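Local atomic coordinates of cellulose hydrolase (PDB entry 4YZT), a protein that hydrolyses internal beta-1,4-glucosidic bonds of cellulose as a three-module family 5 endoglucanase whose catalytic module is a TIM barrel. Residues 76-81 and 120-125; 337-342 and 422-427; 359-364 and 416-421; 469-474 and 514-519; 476-481 and 508-513. All coordinates share one frame; numbering follows the deposited sequence.

Contact 1 (76-81 and 120-125); sequences TWDSHI and WLWISR
Two loops of the (beta/alpha)8 barrel of family 5, those that follow strands 70-73 and 110-114, meet where T76, D78 and I81 pack against L121 and W122 of helix 118-123. L121 suits its place by offering one methyl group to two neighbours: its CD1 lies 3.6 Å from T76 CG2 and 3.7 Å from D78 CB, the leucine crossing both side chains at about a right angle. A chi1 of -175° carries D78 CG toward W122; carboxylate and indole, their planes 24° apart, slide past each other in opposite directions, and D78 OD1 comes within 3.3 Å of W122 CD1. Further along the ring, I81 CD1 approaches W122 CZ2 at 3.9 Å. T76 OG1 bonds to D42 O and to the backbone N of H117, a residue of the glycan pocket. W122 NE1 donates to D118 OD2, and D118 OD1 accepts from W77 N. Directly, then, the segments meet by apolar packing, perhaps with a weak attraction between D78 and the indole C-H, while hydrogen bonds reach across through D118.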
# COMPACT_ATOMS: atom_id res chain seq x y z
N THR A 76 -14.05 5.59 11.31
CA THR A 76 -15.29 5.98 10.67
C THR A 76 -16.35 6.08 11.76
O THR A 76 -16.67 5.09 12.43
CB THR A 76 -15.69 4.98 9.57
OG1 THR A 76 -14.66 4.96 8.57
CG2 THR A 76 -17.03 5.37 8.93
N TRP A 77 -16.87 7.29 11.97
CA TRP A 77 -17.76 7.56 13.10
C TRP A 77 -19.23 7.31 12.78
O TRP A 77 -20.03 7.06 13.69
CB TRP A 77 -17.55 9.02 13.59
CG TRP A 77 -16.12 9.26 14.06
CD1 TRP A 77 -15.04 9.59 13.28
CD2 TRP A 77 -15.62 9.16 15.40
NE1 TRP A 77 -13.91 9.70 14.05
CE2 TRP A 77 -14.23 9.43 15.36
CE3 TRP A 77 -16.20 8.84 16.63
CZ2 TRP A 77 -13.43 9.43 16.50
CZ3 TRP A 77 -15.40 8.84 17.76
CH2 TRP A 77 -14.04 9.13 17.69
N ASP A 78 -19.55 7.38 11.49
CA ASP A 78 -20.93 7.32 10.94
C ASP A 78 -22.00 6.57 11.75
O ASP A 78 -22.93 7.19 12.29
CB ASP A 78 -20.85 6.70 9.54
CG ASP A 78 -22.19 6.68 8.82
OD1 ASP A 78 -22.86 7.74 8.76
OD2 ASP A 78 -22.56 5.61 8.29
N SER A 79 -21.90 5.25 11.85
CA SER A 79 -22.99 4.47 12.45
C SER A 79 -23.08 4.70 13.95
O SER A 79 -24.06 4.30 14.59
CB SER A 79 -22.82 2.97 12.16
OG SER A 79 -21.88 2.37 13.04
N HIS A 80 -22.07 5.35 14.52
CA HIS A 80 -22.02 5.58 15.96
C HIS A 80 -22.44 7.00 16.35
O HIS A 80 -22.38 7.37 17.53
CB HIS A 80 -20.60 5.28 16.47
CG HIS A 80 -19.99 4.05 15.87
ND1 HIS A 80 -19.12 4.09 14.80
CD2 HIS A 80 -20.13 2.74 16.19
CE1 HIS A 80 -18.76 2.86 14.48
NE2 HIS A 80 -19.35 2.02 15.32
N ILE A 81 -22.84 7.80 15.37
CA ILE A 81 -23.32 9.16 15.63
C ILE A 81 -24.83 9.19 15.82
O ILE A 81 -25.56 8.69 14.97
CB ILE A 81 -22.95 10.13 14.48
CG1 ILE A 81 -21.44 10.11 14.22
CG2 ILE A 81 -23.44 11.56 14.81
CD1 ILE A 81 -21.02 10.91 12.99
N TRP A 120 -17.30 10.19 2.59
CA TRP A 120 -18.25 9.90 1.51
C TRP A 120 -19.57 9.34 2.04
O TRP A 120 -20.59 9.40 1.35
CB TRP A 120 -17.64 8.93 0.49
CG TRP A 120 -17.07 7.68 1.05
CD1 TRP A 120 -15.77 7.47 1.45
CD2 TRP A 120 -17.76 6.43 1.28
NE1 TRP A 120 -15.63 6.18 1.92
CE2 TRP A 120 -16.82 5.53 1.84
CE3 TRP A 120 -19.08 6.01 1.10
CZ2 TRP A 120 -17.16 4.22 2.19
CZ3 TRP A 120 -19.42 4.70 1.45
CH2 TRP A 120 -18.46 3.82 1.99
N LEU A 121 -19.58 8.81 3.26
CA LEU A 121 -20.84 8.36 3.84
C LEU A 121 -21.82 9.52 4.08
O LEU A 121 -23.02 9.38 3.82
CB LEU A 121 -20.59 7.59 5.14
CG LEU A 121 -20.00 6.18 4.95
CD1 LEU A 121 -19.40 5.69 6.26
CD2 LEU A 121 -21.06 5.20 4.43
N TRP A 122 -21.34 10.67 4.57
CA TRP A 122 -22.26 11.79 4.76
C TRP A 122 -21.65 13.20 4.62
O TRP A 122 -22.38 14.15 4.33
CB TRP A 122 -22.94 11.68 6.14
CG TRP A 122 -22.00 11.68 7.33
CD1 TRP A 122 -21.38 10.60 7.90
CD2 TRP A 122 -21.59 12.83 8.09
NE1 TRP A 122 -20.60 11.01 8.97
CE2 TRP A 122 -20.73 12.37 9.11
CE3 TRP A 122 -21.89 14.19 8.02
CZ2 TRP A 122 -20.14 13.24 10.04
CZ3 TRP A 122 -21.31 15.06 8.96
CH2 TRP A 122 -20.44 14.57 9.95
N ILE A 123 -20.34 13.35 4.80
CA ILE A 123 -19.74 14.69 4.74
C ILE A 123 -19.83 15.28 3.32
O ILE A 123 -19.93 16.50 3.15
CB ILE A 123 -18.29 14.68 5.24
CG1 ILE A 123 -18.26 14.23 6.72
CG2 ILE A 123 -17.65 16.06 5.14
CD1 ILE A 123 -16.86 14.11 7.28
N SER A 124 -19.87 14.42 2.30
CA SER A 124 -19.92 14.92 0.91
C SER A 124 -21.29 15.53 0.55
O SER A 124 -21.48 16.04 -0.56
CB SER A 124 -19.57 13.79 -0.07
OG SER A 124 -20.45 12.70 0.10
N ARG A 125 -22.22 15.51 1.50
CA ARG A 125 -23.45 16.27 1.38
C ARG A 125 -23.22 17.78 1.56
O ARG A 125 -24.15 18.59 1.39
CB ARG A 125 -24.48 15.78 2.40
CG ARG A 125 -25.15 14.48 2.02

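Contact 2 (337-342 and 422-427); sequences AIIKPA and ASQVMD
Q424 reaches from its own strand to I339 on the neighbouring one, doing with a side chain what a backbone pair normally does in a sheet. Strands 338-347 and 424-431 are parallel neighbours in the X2 carbohydrate-binding module, of the E-set (immunoglobulin-like) clan; their short segments run 7.5 Å apart at 19°, too far for direct pairing at this end. A bend at chi2 (-83°) turns the amide of Q424 back to the partner backbone, where OE1 accepts from I339 N at 2.9 Å, nearly straight at the hydrogen (168°) but from somewhat above the carbonyl plane. Glutamine suits the place because its aliphatic part also packs: CB lies 3.7 Å from I339 CG2. I339 CD1 in turn rests against M426 CB at 3.7 Å. Farther along, D427 N donates to A342 O at 3.0 Å, an oxygen that also receives a CA-H...O contact from M426 CA at 3.2 Å. Outward from this shell, one water links A337 O and A422 O and weakly receives Q424 NE2, and a second joins A337 N to A422 O. W284, V322 and I326 pack on Q424 from two helices; D427 OD2 forms a salt bridge with K280, and OD1 accepts from Q413. P341 follows a cis peptide bond, and its own O is buried with no hydrogen-bond partner in the model, M426 SD 3.7 Å away.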
# COMPACT_ATOMS: atom_id res chain seq x y z
N ALA A 337 20.26 -1.28 -0.50
CA ALA A 337 20.69 -1.88 -1.75
C ALA A 337 19.53 -2.71 -2.34
O ALA A 337 18.74 -3.31 -1.59
CB ALA A 337 21.93 -2.74 -1.53
N ILE A 338 19.41 -2.72 -3.66
CA ILE A 338 18.36 -3.47 -4.33
C ILE A 338 18.98 -4.43 -5.36
O ILE A 338 19.75 -3.99 -6.23
CB ILE A 338 17.35 -2.52 -5.04
CG1 ILE A 338 16.81 -1.46 -4.07
CG2 ILE A 338 16.22 -3.32 -5.65
CD1 ILE A 338 15.90 -2.02 -2.96
N ILE A 339 18.69 -5.72 -5.23
CA ILE A 339 19.17 -6.72 -6.18
C ILE A 339 18.19 -6.99 -7.32
O ILE A 339 16.97 -6.84 -7.16
CB ILE A 339 19.49 -8.08 -5.49
CG1 ILE A 339 18.21 -8.75 -4.98
CG2 ILE A 339 20.52 -7.89 -4.38
CD1 ILE A 339 18.43 -10.16 -4.46
N LYS A 340 18.73 -7.39 -8.48
CA LYS A 340 17.93 -7.81 -9.64
C LYS A 340 18.63 -8.98 -10.32
O LYS A 340 19.75 -8.84 -10.80
CB LYS A 340 17.74 -6.65 -10.62
CG LYS A 340 16.59 -6.82 -11.59
CD LYS A 340 16.36 -5.56 -12.43
CE LYS A 340 15.14 -5.72 -13.34
NZ LYS A 340 15.01 -4.58 -14.29
N PRO A 341 17.96 -10.14 -10.40
CA PRO A 341 16.57 -10.38 -10.01
C PRO A 341 16.41 -10.69 -8.53
O PRO A 341 17.37 -11.12 -7.89
CB PRO A 341 16.18 -11.60 -10.85
CG PRO A 341 17.45 -12.38 -10.95
CD PRO A 341 18.58 -11.35 -10.97
N ALA A 342 15.21 -10.50 -8.00
CA ALA A 342 14.89 -10.90 -6.64
C ALA A 342 14.33 -12.32 -6.62
O ALA A 342 14.41 -13.02 -5.61
CB ALA A 342 13.91 -9.93 -6.01
N ALA A 422 18.75 -2.59 4.69
CA ALA A 422 18.12 -3.90 4.74
C ALA A 422 18.88 -4.97 3.94
O ALA A 422 19.54 -4.67 2.95
CB ALA A 422 16.69 -3.79 4.23
N SER A 423 18.79 -6.22 4.38
CA SER A 423 19.28 -7.33 3.57
C SER A 423 18.33 -7.58 2.40
O SER A 423 17.14 -7.30 2.48
CB SER A 423 19.42 -8.60 4.40
OG SER A 423 20.46 -8.48 5.35
N GLN A 424 18.87 -8.12 1.32
CA GLN A 424 18.07 -8.53 0.18
C GLN A 424 18.01 -10.05 0.16
O GLN A 424 19.01 -10.72 0.42
CB GLN A 424 18.67 -7.99 -1.12
CG GLN A 424 18.55 -6.48 -1.27
CD GLN A 424 17.19 -6.07 -1.81
OE1 GLN A 424 16.91 -6.21 -3.00
NE2 GLN A 424 16.33 -5.60 -0.93
N VAL A 425 16.83 -10.60 -0.13
CA VAL A 425 16.64 -12.05 -0.20
C VAL A 425 16.20 -12.51 -1.59
O VAL A 425 15.15 -12.10 -2.09
CB VAL A 425 15.58 -12.51 0.81
CG1 VAL A 425 15.35 -14.02 0.68
CG2 VAL A 425 15.97 -12.11 2.23
N MET A 426 16.99 -13.37 -2.22
CA MET A 426 16.66 -13.89 -3.55
C MET A 426 16.12 -15.32 -3.47
O MET A 426 16.81 -16.22 -2.98
CB MET A 426 17.90 -13.85 -4.45
CG MET A 426 17.64 -14.21 -5.91
SD MET A 426 19.15 -14.18 -6.90
CE MET A 426 19.92 -15.70 -6.38
N ASP A 427 14.90 -15.53 -3.96
CA ASP A 427 14.35 -16.88 -4.01
C ASP A 427 14.89 -17.61 -5.24
O ASP A 427 14.92 -17.04 -6.33
CB ASP A 427 12.82 -16.85 -4.07
CG ASP A 427 12.17 -16.54 -2.73
OD1 ASP A 427 12.88 -16.25 -1.75
OD2 ASP A 427 10.93 -16.57 -2.67
O HOH W 1 21.00 -2.29 2.11
O HOH W 2 17.82 -3.82 0.91

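Contact 3 (359-364 and 416-421); sequences IQLNGN and FTFHKG
I359 and F418 meet tip to tip in the apolar interior of the X2 module, and the fit here is close. I359 CG2 lies 4.0 Å from F418 CZ, while L361, crossing the phenyl group at about a right angle, brings CD2 to 4.0 Å from F418 CE1. Branched aliphatic chains suit this place, since each offers a methyl group to the ring. The approach of I359 CD1 to F416 CD2, at 4.4 Å, is slacker. Toward K420 the contact becomes polar and includes a water. N364 OD1 and K420 O are both acceptors and stand 3.0 Å apart; the water donates to N364 OD1 at 2.8 Å and accepts from K420 N at 2.7 Å, which probably eases that opposition. N364 ND2 is held by P335 O, with a weak bond to L361 O inside the type I' turn from L361 to N364. G363 fits that turn because a side chain there would collide with the preceding carbonyl, and K420 extends at the margin. The turn carries the chain from strand 355-360 to strand 366-371, whose L366 packs on both F416 and F418; Q424 and A337 also touch F418, and helix 280-296 meets Q360 and N362.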
# COMPACT_ATOMS: atom_id res chain seq x y z
N ILE A 359 23.37 -5.43 -8.54
CA ILE A 359 23.00 -4.74 -7.30
C ILE A 359 23.05 -3.22 -7.46
O ILE A 359 24.09 -2.66 -7.78
CB ILE A 359 23.94 -5.16 -6.14
CG1 ILE A 359 24.10 -6.68 -6.08
CG2 ILE A 359 23.42 -4.61 -4.82
CD1 ILE A 359 25.02 -7.12 -4.97
N GLN A 360 21.91 -2.57 -7.25
CA GLN A 360 21.87 -1.12 -7.07
C GLN A 360 22.25 -0.83 -5.62
O GLN A 360 21.40 -0.88 -4.72
CB GLN A 360 20.48 -0.56 -7.42
CG GLN A 360 20.29 0.93 -7.16
CD GLN A 360 18.92 1.42 -7.60
OE1 GLN A 360 18.30 0.87 -8.51
NE2 GLN A 360 18.43 2.47 -6.94
N LEU A 361 23.53 -0.55 -5.40
CA LEU A 361 24.10 -0.45 -4.06
C LEU A 361 23.54 0.71 -3.26
O LEU A 361 23.36 0.60 -2.05
CB LEU A 361 25.62 -0.34 -4.15
CG LEU A 361 26.34 -1.62 -4.58
CD1 LEU A 361 27.81 -1.34 -4.86
CD2 LEU A 361 26.19 -2.69 -3.51
N ASN A 362 23.26 1.82 -3.94
CA ASN A 362 22.79 3.04 -3.28
C ASN A 362 23.72 3.45 -2.13
O ASN A 362 23.27 3.81 -1.05
CB ASN A 362 21.35 2.87 -2.76
CG ASN A 362 20.32 2.80 -3.88
OD1 ASN A 362 20.45 3.46 -4.91
ND2 ASN A 362 19.27 2.00 -3.68
N GLY A 363 25.03 3.37 -2.38
CA GLY A 363 26.03 3.75 -1.39
C GLY A 363 26.48 2.65 -0.44
O GLY A 363 27.42 2.84 0.33
N ASN A 364 25.82 1.50 -0.49
CA ASN A 364 26.13 0.41 0.44
C ASN A 364 27.23 -0.52 -0.06
O ASN A 364 27.70 -0.40 -1.19
CB ASN A 364 24.86 -0.39 0.73
CG ASN A 364 23.86 0.39 1.56
OD1 ASN A 364 24.17 0.83 2.66
ND2 ASN A 364 22.65 0.57 1.04
N PHE A 416 21.52 -11.62 0.78
CA PHE A 416 22.61 -10.68 0.56
C PHE A 416 22.61 -9.67 1.70
O PHE A 416 21.63 -8.94 1.86
CB PHE A 416 22.48 -9.95 -0.78
CG PHE A 416 22.54 -10.85 -2.00
CD1 PHE A 416 21.52 -11.74 -2.28
CD2 PHE A 416 23.60 -10.76 -2.89
CE1 PHE A 416 21.57 -12.57 -3.40
CE2 PHE A 416 23.65 -11.57 -4.02
CZ PHE A 416 22.64 -12.48 -4.28
N THR A 417 23.68 -9.64 2.50
CA THR A 417 23.75 -8.70 3.61
C THR A 417 24.61 -7.51 3.22
O THR A 417 25.52 -7.64 2.41
CB THR A 417 24.34 -9.35 4.88
OG1 THR A 417 25.69 -9.76 4.64
CG2 THR A 417 23.52 -10.56 5.29
N PHE A 418 24.30 -6.35 3.79
CA PHE A 418 25.06 -5.13 3.51
C PHE A 418 25.47 -4.49 4.83
O PHE A 418 24.85 -4.75 5.86
CB PHE A 418 24.23 -4.18 2.63
CG PHE A 418 23.84 -4.78 1.31
CD1 PHE A 418 24.67 -4.67 0.20
CD2 PHE A 418 22.67 -5.51 1.19
CE1 PHE A 418 24.32 -5.25 -1.01
CE2 PHE A 418 22.32 -6.10 -0.02
CZ PHE A 418 23.15 -5.97 -1.11
N HIS A 419 26.54 -3.70 4.81
CA HIS A 419 27.04 -3.10 6.04
C HIS A 419 25.96 -2.24 6.68
O HIS A 419 25.82 -2.23 7.91
CB HIS A 419 28.29 -2.26 5.76
CG HIS A 419 28.90 -1.67 6.99
ND1 HIS A 419 28.89 -0.31 7.25
CD2 HIS A 419 29.55 -2.24 8.03
CE1 HIS A 419 29.50 -0.08 8.40
NE2 HIS A 419 29.91 -1.23 8.89
N LYS A 420 25.19 -1.54 5.86
CA LYS A 420 24.04 -0.77 6.32
C LYS A 420 22.83 -0.98 5.41
O LYS A 420 22.97 -1.40 4.25
CB LYS A 420 24.39 0.72 6.40
CG LYS A 420 25.44 1.02 7.46
CD LYS A 420 25.92 2.46 7.39
CE LYS A 420 27.10 2.68 8.33
NZ LYS A 420 27.65 4.07 8.22
N GLY A 421 21.64 -0.71 5.94
CA GLY A 421 20.40 -0.91 5.21
C GLY A 421 19.95 -2.36 5.23
O GLY A 421 20.66 -3.25 5.71
O HOH W 3 26.33 -0.75 3.60

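Contact 4 (469-474 and 514-519); sequences VVDSTG and DSTFTF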
# COMPACT_ATOMS: atom_id res chain seq x y z
N VAL A 469 -10.00 -11.24 -24.58
CA VAL A 469 -10.25 -10.79 -25.94
C VAL A 469 -11.49 -11.49 -26.50
O VAL A 469 -11.70 -12.68 -26.24
CB VAL A 469 -9.02 -11.09 -26.83
CG1 VAL A 469 -9.34 -10.98 -28.29
CG2 VAL A 469 -7.85 -10.18 -26.46
N VAL A 470 -12.33 -10.76 -27.23
CA VAL A 470 -13.47 -11.37 -27.90
C VAL A 470 -12.97 -12.04 -29.17
O VAL A 470 -12.32 -11.40 -30.00
CB VAL A 470 -14.57 -10.35 -28.23
CG1 VAL A 470 -15.78 -11.05 -28.82
CG2 VAL A 470 -14.94 -9.55 -26.97
N ASP A 471 -13.25 -13.33 -29.33
CA ASP A 471 -12.71 -14.09 -30.46
C ASP A 471 -13.10 -13.51 -31.83
O ASP A 471 -12.25 -13.34 -32.70
CB ASP A 471 -13.16 -15.55 -30.38
CG ASP A 471 -12.45 -16.33 -29.29
OD1 ASP A 471 -11.56 -15.78 -28.61
OD2 ASP A 471 -12.78 -17.53 -29.12
N SER A 472 -14.39 -13.23 -32.03
CA SER A 472 -14.85 -12.85 -33.36
C SER A 472 -14.31 -11.49 -33.81
O SER A 472 -14.19 -11.25 -35.01
CB SER A 472 -16.38 -12.83 -33.42
OG SER A 472 -16.91 -11.85 -32.54
N THR A 473 -13.99 -10.62 -32.86
CA THR A 473 -13.62 -9.25 -33.19
C THR A 473 -12.18 -8.90 -32.80
O THR A 473 -11.57 -8.01 -33.40
CB THR A 473 -14.55 -8.24 -32.50
OG1 THR A 473 -14.30 -8.25 -31.09
CG2 THR A 473 -16.01 -8.60 -32.75
N GLY A 474 -11.64 -9.58 -31.78
CA GLY A 474 -10.30 -9.30 -31.32
C GLY A 474 -10.25 -8.11 -30.37
O GLY A 474 -9.18 -7.70 -29.93
N ASP A 514 -17.99 -16.06 -27.56
CA ASP A 514 -16.80 -16.83 -27.21
C ASP A 514 -15.54 -15.95 -27.10
O ASP A 514 -15.24 -15.13 -27.97
CB ASP A 514 -16.59 -17.95 -28.23
CG ASP A 514 -17.75 -18.93 -28.26
OD1 ASP A 514 -18.67 -18.81 -27.41
OD2 ASP A 514 -17.74 -19.83 -29.12
N SER A 515 -14.81 -16.12 -25.99
CA SER A 515 -13.67 -15.26 -25.68
C SER A 515 -12.48 -16.08 -25.21
O SER A 515 -12.62 -17.23 -24.78
CB SER A 515 -14.04 -14.23 -24.59
OG SER A 515 -15.14 -13.43 -25.01
N THR A 516 -11.30 -15.48 -25.31
CA THR A 516 -10.06 -16.13 -24.93
C THR A 516 -9.35 -15.29 -23.87
O THR A 516 -9.14 -14.10 -24.07
CB THR A 516 -9.13 -16.32 -26.16
OG1 THR A 516 -9.77 -17.17 -27.12
CG2 THR A 516 -7.80 -16.95 -25.74
N PHE A 517 -9.03 -15.92 -22.75
CA PHE A 517 -8.29 -15.26 -21.67
C PHE A 517 -6.87 -15.79 -21.60
O PHE A 517 -6.65 -17.00 -21.66
CB PHE A 517 -8.99 -15.46 -20.33
CG PHE A 517 -10.32 -14.77 -20.26
CD1 PHE A 517 -10.41 -13.49 -19.74
CD2 PHE A 517 -11.46 -15.39 -20.73
CE1 PHE A 517 -11.65 -12.84 -19.70
CE2 PHE A 517 -12.69 -14.76 -20.68
CZ PHE A 517 -12.78 -13.48 -20.17
N THR A 518 -5.92 -14.88 -21.49
CA THR A 518 -4.52 -15.26 -21.36
C THR A 518 -4.02 -14.92 -19.97
O THR A 518 -3.90 -13.73 -19.61
CB THR A 518 -3.64 -14.57 -22.42
OG1 THR A 518 -4.11 -14.89 -23.75
CG2 THR A 518 -2.18 -15.02 -22.29
N PHE A 519 -3.74 -15.95 -19.18
CA PHE A 519 -3.20 -15.78 -17.84
C PHE A 519 -1.68 -15.71 -17.94
O PHE A 519 -1.02 -16.74 -18.08
CB PHE A 519 -3.65 -16.91 -16.91
CG PHE A 519 -5.11 -16.87 -16.57
CD1 PHE A 519 -6.05 -17.38 -17.46
CD2 PHE A 519 -5.55 -16.29 -15.39
CE1 PHE A 519 -7.41 -17.32 -17.17
CE2 PHE A 519 -6.89 -16.23 -15.09
CZ PHE A 519 -7.83 -16.75 -15.98
O HOH W 4 -13.19 -19.04 -27.11
O HOH W 5 -16.55 -14.13 -30.27
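D471 presents a flat carboxylate to T516 and D514 where edge strand 462-470 pairs antiparallel with strand 515-522 in the C-terminal beta module. D514 O stands over one side of the carboxylate plane, 3.3 Å from D471 CG. At the rim, T516 OG1 donates to D471 OD1 at 2.7 Å on its syn lone pair, and OD2 receives a water that also donates to S515 O. T516 OG1 is further bonded to K531 NZ, a positive charge that would probably steady the aspartate. V469 and T516 form a hydrogen-bonded pair, with V469 N to T516 O and T516 N to V469 O both 3.0 Å; V470 and S515 follow as a non-hydrogen-bonded pair. Beta-branched V469 and T516 suit extended strand and share one face. Beyond the last pair the chain turns away, yet D471 N still donates to D514 O at 3.0 Å. D514 O also accepts from a water 2.8 Å away, which in turn accepts from S472 N.

Contact 5 (476-481 and 508-513); sequences PVLEEV and LKYLKS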
# COMPACT_ATOMS: atom_id res chain seq x y z
N PRO A 476 -11.25 -5.96 -26.74
CA PRO A 476 -11.29 -6.28 -25.31
C PRO A 476 -12.64 -6.83 -24.84
O PRO A 476 -13.70 -6.34 -25.25
CB PRO A 476 -10.99 -4.92 -24.65
CG PRO A 476 -10.13 -4.22 -25.65
CD PRO A 476 -10.73 -4.60 -26.99
N VAL A 477 -12.60 -7.86 -23.99
CA VAL A 477 -13.79 -8.38 -23.34
C VAL A 477 -14.45 -7.26 -22.51
O VAL A 477 -15.67 -7.14 -22.47
CB VAL A 477 -13.44 -9.60 -22.45
CG1 VAL A 477 -14.52 -9.86 -21.42
CG2 VAL A 477 -13.20 -10.83 -23.31
N LEU A 478 -13.62 -6.43 -21.87
CA LEU A 478 -14.15 -5.30 -21.10
C LEU A 478 -14.14 -3.99 -21.88
O LEU A 478 -14.00 -2.91 -21.28
CB LEU A 478 -13.35 -5.11 -19.81
CG LEU A 478 -13.36 -6.23 -18.76
CD1 LEU A 478 -12.79 -5.70 -17.46
CD2 LEU A 478 -14.74 -6.80 -18.55
N GLU A 479 -14.33 -4.07 -23.20
CA GLU A 479 -14.28 -2.90 -24.08
C GLU A 479 -15.24 -1.79 -23.63
O GLU A 479 -14.95 -0.60 -23.79
CB GLU A 479 -14.59 -3.30 -25.54
CG GLU A 479 -14.44 -2.14 -26.54
CD GLU A 479 -15.00 -2.44 -27.93
OE1 GLU A 479 -15.26 -3.62 -28.25
OE2 GLU A 479 -15.20 -1.47 -28.70
N GLU A 480 -16.38 -2.17 -23.05
CA GLU A 480 -17.38 -1.19 -22.61
C GLU A 480 -16.90 -0.42 -21.38
O GLU A 480 -17.44 0.65 -21.06
CB GLU A 480 -18.71 -1.88 -22.33
CG GLU A 480 -19.52 -2.20 -23.59
N VAL A 481 -15.90 -0.96 -20.69
CA VAL A 481 -15.32 -0.30 -19.52
C VAL A 481 -13.99 0.38 -19.87
O VAL A 481 -13.82 1.57 -19.67
CB VAL A 481 -15.08 -1.30 -18.36
CG1 VAL A 481 -14.52 -0.60 -17.15
CG2 VAL A 481 -16.38 -2.02 -18.00
N LEU A 508 -17.32 -12.23 -16.11
CA LEU A 508 -18.22 -13.18 -16.74
C LEU A 508 -19.48 -12.47 -17.27
O LEU A 508 -19.99 -12.80 -18.34
CB LEU A 508 -18.61 -14.28 -15.75
CG LEU A 508 -17.45 -15.05 -15.12
CD1 LEU A 508 -17.97 -16.18 -14.26
CD2 LEU A 508 -16.44 -15.56 -16.18
N LYS A 509 -19.95 -11.49 -16.50
CA LYS A 509 -21.17 -10.76 -16.84
C LYS A 509 -21.00 -9.86 -18.07
O LYS A 509 -21.98 -9.47 -18.69
CB LYS A 509 -21.64 -9.93 -15.63
CG LYS A 509 -22.33 -10.75 -14.55
CD LYS A 509 -22.58 -9.90 -13.30
N TYR A 510 -19.76 -9.54 -18.43
CA TYR A 510 -19.52 -8.73 -19.62
C TYR A 510 -19.42 -9.57 -20.89
O TYR A 510 -19.46 -9.02 -22.00
CB TYR A 510 -18.25 -7.88 -19.47
CG TYR A 510 -18.49 -6.60 -18.69
CD1 TYR A 510 -19.12 -5.52 -19.29
CD2 TYR A 510 -18.07 -6.47 -17.37
CE1 TYR A 510 -19.36 -4.35 -18.59
CE2 TYR A 510 -18.30 -5.29 -16.66
CZ TYR A 510 -18.95 -4.24 -17.28
OH TYR A 510 -19.19 -3.06 -16.61
N LEU A 511 -19.30 -10.89 -20.75
CA LEU A 511 -19.13 -11.78 -21.90
C LEU A 511 -20.37 -11.82 -22.81
O LEU A 511 -21.50 -12.00 -22.34
CB LEU A 511 -18.79 -13.20 -21.42
CG LEU A 511 -17.45 -13.35 -20.70
CD1 LEU A 511 -17.34 -14.69 -20.02
CD2 LEU A 511 -16.31 -13.16 -21.68
N LYS A 512 -20.16 -11.65 -24.11
CA LYS A 512 -21.24 -11.62 -25.09
C LYS A 512 -21.14 -12.78 -26.07
O LYS A 512 -22.15 -13.26 -26.60
CB LYS A 512 -21.22 -10.30 -25.88
CG LYS A 512 -21.42 -9.06 -25.03
N SER A 513 -19.91 -13.21 -26.33
CA SER A 513 -19.66 -14.32 -27.25
C SER A 513 -18.35 -14.99 -26.87
O SER A 513 -17.68 -14.54 -25.94
CB SER A 513 -19.63 -13.82 -28.71
OG SER A 513 -18.57 -12.91 -28.93
O HOH W 6 -17.46 -8.85 -23.86
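Y510, of the helical segment 505-510, lies across L478 and V481 of the loop that follows strand 462-470. Its CB starts the contact, 3.8 Å from L478 CD2, with V477 O a little farther off. L478 CD2 continues along the ring and is closest to Y510 CD2, at 3.5 Å. Towards the far end V481 takes over: its CG2 lies 3.5 Å from Y510 CZ and 3.3 Å from Y510 OH. Both aliphatic chains cross the tyrosine at about a right angle. V481 CG2 reaches the phenol because it stands anti to the carbonyl carbon, with CG1 anti to the backbone N (chi1 -179°). A tyrosine suits this margin, since its ring gives the two branched residues a broad apolar surface. Next to it, V477 CG1 meets L511 CD2 at 3.8 Å, and a water bridges the two backbones by donating to V477 O at 2.8 Å and to Y510 O at 2.7 Å. L478 packs on the loop residues L488 and D493. Inward, V477 and L511 join the contact to the C-terminal sheet: both pack on F517 of strand 515-522, and L511 also reaches V532 and I534 of strand 527-535.

In the fold
From the N terminus, contact 1 comes first and closes a loop of 38 residues within the catalytic barrel. It is complete before the rest begin. Contact 2 then spans most of the X2 module, and contact 3 is nested inside its loop; the two are 10 Å apart between centres and joined by backbone bonds between neighbouring strands, such as I338 with Q360 and Q424 with F416. In the last module contact 5 is nested inside contact 4, again with centres 10 Å apart, and V477 packs on both V469 and S515. The three groups follow in series without crossing. Contacts 1 and 2 lie 44 Å apart between centres, on opposite sides of the chain's centre.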